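Local coordinates for Card1 endonuclease domain-containing protein (Vibrio cholerae, PDB 1XMX) that is of uncharacterised function but probably binds nucleic acid and carries a Card1-like endonuclease domain of the PDDEXK clan, at residues G86-S94 / F108-V118. Residues are numbered along the deposited sequence; the frame is centred on the assembly and turned at random.
Sequences GEEVKFNAS and FRSYHWPIFVV
F91 and F116 lie on neighbouring parallel strands, 88-92 and 115-118, whose axes approach to 4.9 Å with their directions 35° apart. Three backbone hydrogen bonds join them: F91 N to P114 O, F116 N to F91 O, and A93 N to F116 O (2.8 Å). P114 has no N-H to give, yet its carbonyl oxygen serves as an acceptor where the pairing begins. Beyond strand 88-92 a side chain continues the ladder: V118 N donates to S94 OG (2.8 Å) in a nearly straight bond. That hydroxyl in turn donates to N92 OD1 (2.6 Å), which also takes S94 N in its carbonyl plane, forming an Asx turn. Asparagine suits this place because its amide can accept twice at OD1 and still donate from ND2, here to R16 O.

On the face carrying F91 and I115, helix 98-110 packs back against the sheet, and flat aromatic rings with a branched valine suit this buried layer. The F108 ring turns its edge to the F91 face, a T-shaped pair with centroids 4.9 Å apart and planes at 66°; F91 CG lies anti to its backbone N (chi1 176°), which turns one face of its ring to F108 CD2. V89 lies over the W113 indole, its CB 3.7 Å from the centroid of the five-membered ring, while Y111 CB covers the opposite face. A water linking W113 NE1 to E87 O satisfies the indole N-H. On the other face, the broad apolar F116 ring covers N92, whose CA sits 3.9 Å from the ring centroid; W127 meets F116 edge-to-face. After helix 98-110, H112 adopts positive phi in a Schellman motif. Strand 88-92, helix 98-110 and strand 115-118 thus form a classic beta-alpha-beta crossover within a mixed sheet, strand 88-92 lying between 4-9 and 115-118.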
# COMPACT_ATOMS: atom_id res chain seq x y z
N GLY A 86 11.02 -6.69 37.58
CA GLY A 86 10.79 -8.03 37.08
C GLY A 86 10.17 -7.98 35.68
O GLY A 86 9.50 -8.92 35.26
N GLU A 87 10.35 -6.88 34.97
CA GLU A 87 9.83 -6.79 33.61
C GLU A 87 10.48 -7.89 32.73
O GLU A 87 11.69 -8.11 32.76
CB GLU A 87 10.13 -5.42 32.97
CG GLU A 87 9.34 -4.20 33.49
CD GLU A 87 7.85 -4.44 33.50
OE1 GLU A 87 7.33 -5.01 32.51
OE2 GLU A 87 7.19 -4.10 34.52
N GLU A 88 9.69 -8.58 31.94
CA GLU A 88 10.27 -9.57 31.05
C GLU A 88 10.51 -8.96 29.67
O GLU A 88 9.65 -9.04 28.77
CB GLU A 88 9.40 -10.83 31.07
CG GLU A 88 9.44 -11.45 32.50
CD GLU A 88 8.25 -12.33 32.79
OE1 GLU A 88 7.43 -12.48 31.86
OE2 GLU A 88 8.12 -12.86 33.93
N VAL A 89 11.67 -8.30 29.55
CA VAL A 89 12.00 -7.49 28.40
C VAL A 89 12.40 -8.32 27.17
O VAL A 89 13.12 -9.31 27.28
CB VAL A 89 13.10 -6.45 28.70
CG1 VAL A 89 13.45 -5.62 27.45
CG2 VAL A 89 12.60 -5.53 29.79
N LYS A 90 11.91 -7.90 26.02
CA LYS A 90 12.38 -8.42 24.76
C LYS A 90 12.74 -7.22 23.91
O LYS A 90 11.93 -6.28 23.74
CB LYS A 90 11.33 -9.30 24.06
CG LYS A 90 11.02 -10.57 24.77
CD LYS A 90 10.48 -11.59 23.75
CE LYS A 90 9.54 -12.57 24.44
NZ LYS A 90 9.16 -13.88 23.74
N PHE A 91 13.93 -7.28 23.36
CA PHE A 91 14.46 -6.16 22.62
C PHE A 91 14.25 -6.47 21.12
O PHE A 91 14.77 -7.46 20.58
CB PHE A 91 15.94 -5.90 22.96
CG PHE A 91 16.59 -4.78 22.12
CD1 PHE A 91 15.89 -3.60 21.80
CD2 PHE A 91 17.92 -4.90 21.69
CE1 PHE A 91 16.51 -2.57 21.02
CE2 PHE A 91 18.53 -3.91 20.95
CZ PHE A 91 17.84 -2.73 20.62
N ASN A 92 13.43 -5.63 20.51
CA ASN A 92 13.24 -5.65 19.09
C ASN A 92 14.30 -4.72 18.45
O ASN A 92 14.21 -3.49 18.55
CB ASN A 92 11.85 -5.15 18.75
CG ASN A 92 11.55 -5.19 17.23
OD1 ASN A 92 12.49 -5.17 16.39
ND2 ASN A 92 10.25 -5.21 16.87
N ALA A 93 15.31 -5.33 17.86
CA ALA A 93 16.42 -4.64 17.27
C ALA A 93 16.22 -4.42 15.77
O ALA A 93 17.20 -4.25 15.04
CB ALA A 93 17.71 -5.49 17.48
N SER A 94 14.97 -4.43 15.30
CA SER A 94 14.69 -4.28 13.87
C SER A 94 15.01 -2.85 13.32
O SER A 94 15.28 -2.68 12.12
CB SER A 94 13.20 -4.59 13.59
OG SER A 94 12.88 -5.92 13.98
N PHE A 108 21.09 -4.26 26.88
CA PHE A 108 20.08 -5.31 27.04
C PHE A 108 20.70 -6.73 27.05
O PHE A 108 20.25 -7.61 27.80
CB PHE A 108 18.99 -5.18 25.97
CG PHE A 108 18.21 -3.90 26.08
CD1 PHE A 108 17.97 -3.32 27.32
CD2 PHE A 108 17.67 -3.30 24.97
CE1 PHE A 108 17.22 -2.14 27.42
CE2 PHE A 108 16.91 -2.13 25.07
CZ PHE A 108 16.68 -1.56 26.29
N ARG A 109 21.71 -6.93 26.23
CA ARG A 109 22.40 -8.20 26.23
C ARG A 109 23.03 -8.52 27.63
O ARG A 109 23.01 -9.66 28.09
CB ARG A 109 23.43 -8.26 25.09
CG ARG A 109 24.29 -9.48 25.13
CD ARG A 109 23.48 -10.76 24.78
NE ARG A 109 24.39 -11.91 24.74
CZ ARG A 109 24.84 -12.54 25.80
NH1 ARG A 109 24.47 -12.17 27.02
NH2 ARG A 109 25.69 -13.53 25.65
N SER A 110 23.53 -7.51 28.32
CA SER A 110 24.12 -7.76 29.65
C SER A 110 23.10 -8.20 30.70
O SER A 110 23.46 -8.85 31.65
CB SER A 110 24.92 -6.57 30.17
OG SER A 110 24.06 -5.50 30.46
N TYR A 111 21.85 -7.82 30.50
CA TYR A 111 20.73 -8.27 31.32
C TYR A 111 20.17 -9.62 30.88
O TYR A 111 19.21 -10.11 31.46
CB TYR A 111 19.63 -7.20 31.26
CG TYR A 111 19.93 -6.00 32.14
CD1 TYR A 111 19.58 -6.02 33.49
CD2 TYR A 111 20.62 -4.88 31.65
CE1 TYR A 111 19.86 -4.95 34.32
CE2 TYR A 111 20.91 -3.82 32.48
CZ TYR A 111 20.52 -3.87 33.82
OH TYR A 111 20.79 -2.85 34.69
N HIS A 112 20.74 -10.24 29.84
CA HIS A 112 20.23 -11.53 29.38
C HIS A 112 18.79 -11.48 28.86
O HIS A 112 18.07 -12.48 28.90
CB HIS A 112 20.32 -12.58 30.50
CG HIS A 112 21.71 -12.81 30.96
ND1 HIS A 112 22.78 -12.75 30.09
CD2 HIS A 112 22.23 -13.03 32.19
CE1 HIS A 112 23.90 -12.95 30.77
NE2 HIS A 112 23.59 -13.12 32.04
N TRP A 113 18.37 -10.32 28.36
CA TRP A 113 17.04 -10.21 27.82
C TRP A 113 17.12 -10.64 26.38
O TRP A 113 18.12 -10.39 25.74
CB TRP A 113 16.54 -8.79 27.95
CG TRP A 113 16.14 -8.46 29.35
CD1 TRP A 113 15.61 -9.33 30.30
CD2 TRP A 113 16.26 -7.19 30.00
NE1 TRP A 113 15.39 -8.65 31.49
CE2 TRP A 113 15.76 -7.33 31.31
CE3 TRP A 113 16.71 -5.93 29.59
CZ2 TRP A 113 15.70 -6.27 32.19
CZ3 TRP A 113 16.67 -4.88 30.50
CH2 TRP A 113 16.18 -5.07 31.78
N PRO A 114 16.11 -11.38 25.89
CA PRO A 114 16.09 -11.85 24.50
C PRO A 114 16.07 -10.71 23.52
O PRO A 114 15.50 -9.62 23.79
CB PRO A 114 14.82 -12.71 24.39
CG PRO A 114 14.37 -13.00 25.82
CD PRO A 114 14.98 -11.90 26.70
N ILE A 115 16.69 -10.96 22.37
CA ILE A 115 16.83 -9.93 21.34
C ILE A 115 16.49 -10.53 19.99
O ILE A 115 17.01 -11.60 19.66
CB ILE A 115 18.30 -9.35 21.27
CG1 ILE A 115 18.73 -8.70 22.62
CG2 ILE A 115 18.38 -8.30 20.16
CD1 ILE A 115 20.25 -8.62 22.82
N PHE A 116 15.64 -9.87 19.22
CA PHE A 116 15.27 -10.38 17.91
C PHE A 116 15.25 -9.25 16.91
O PHE A 116 15.21 -8.07 17.30
CB PHE A 116 13.89 -11.05 17.97
CG PHE A 116 12.74 -10.08 18.19
CD1 PHE A 116 12.20 -9.35 17.12
CD2 PHE A 116 12.21 -9.88 19.45
CE1 PHE A 116 11.15 -8.47 17.29
CE2 PHE A 116 11.14 -9.00 19.62
CZ PHE A 116 10.58 -8.31 18.54
N VAL A 117 15.28 -9.63 15.62
CA VAL A 117 15.19 -8.75 14.46
C VAL A 117 14.23 -9.35 13.45
O VAL A 117 14.27 -10.54 13.19
CB VAL A 117 16.54 -8.52 13.77
CG1 VAL A 117 16.35 -7.75 12.47
CG2 VAL A 117 17.50 -7.68 14.66
N VAL A 118 13.34 -8.51 12.91
CA VAL A 118 12.54 -8.85 11.70
C VAL A 118 13.33 -8.46 10.45
O VAL A 118 13.58 -7.29 10.17
CB VAL A 118 11.26 -8.06 11.67
CG1 VAL A 118 10.38 -8.51 10.44
CG2 VAL A 118 10.52 -8.21 13.01
O HOH W 1 14.04 -9.17 34.42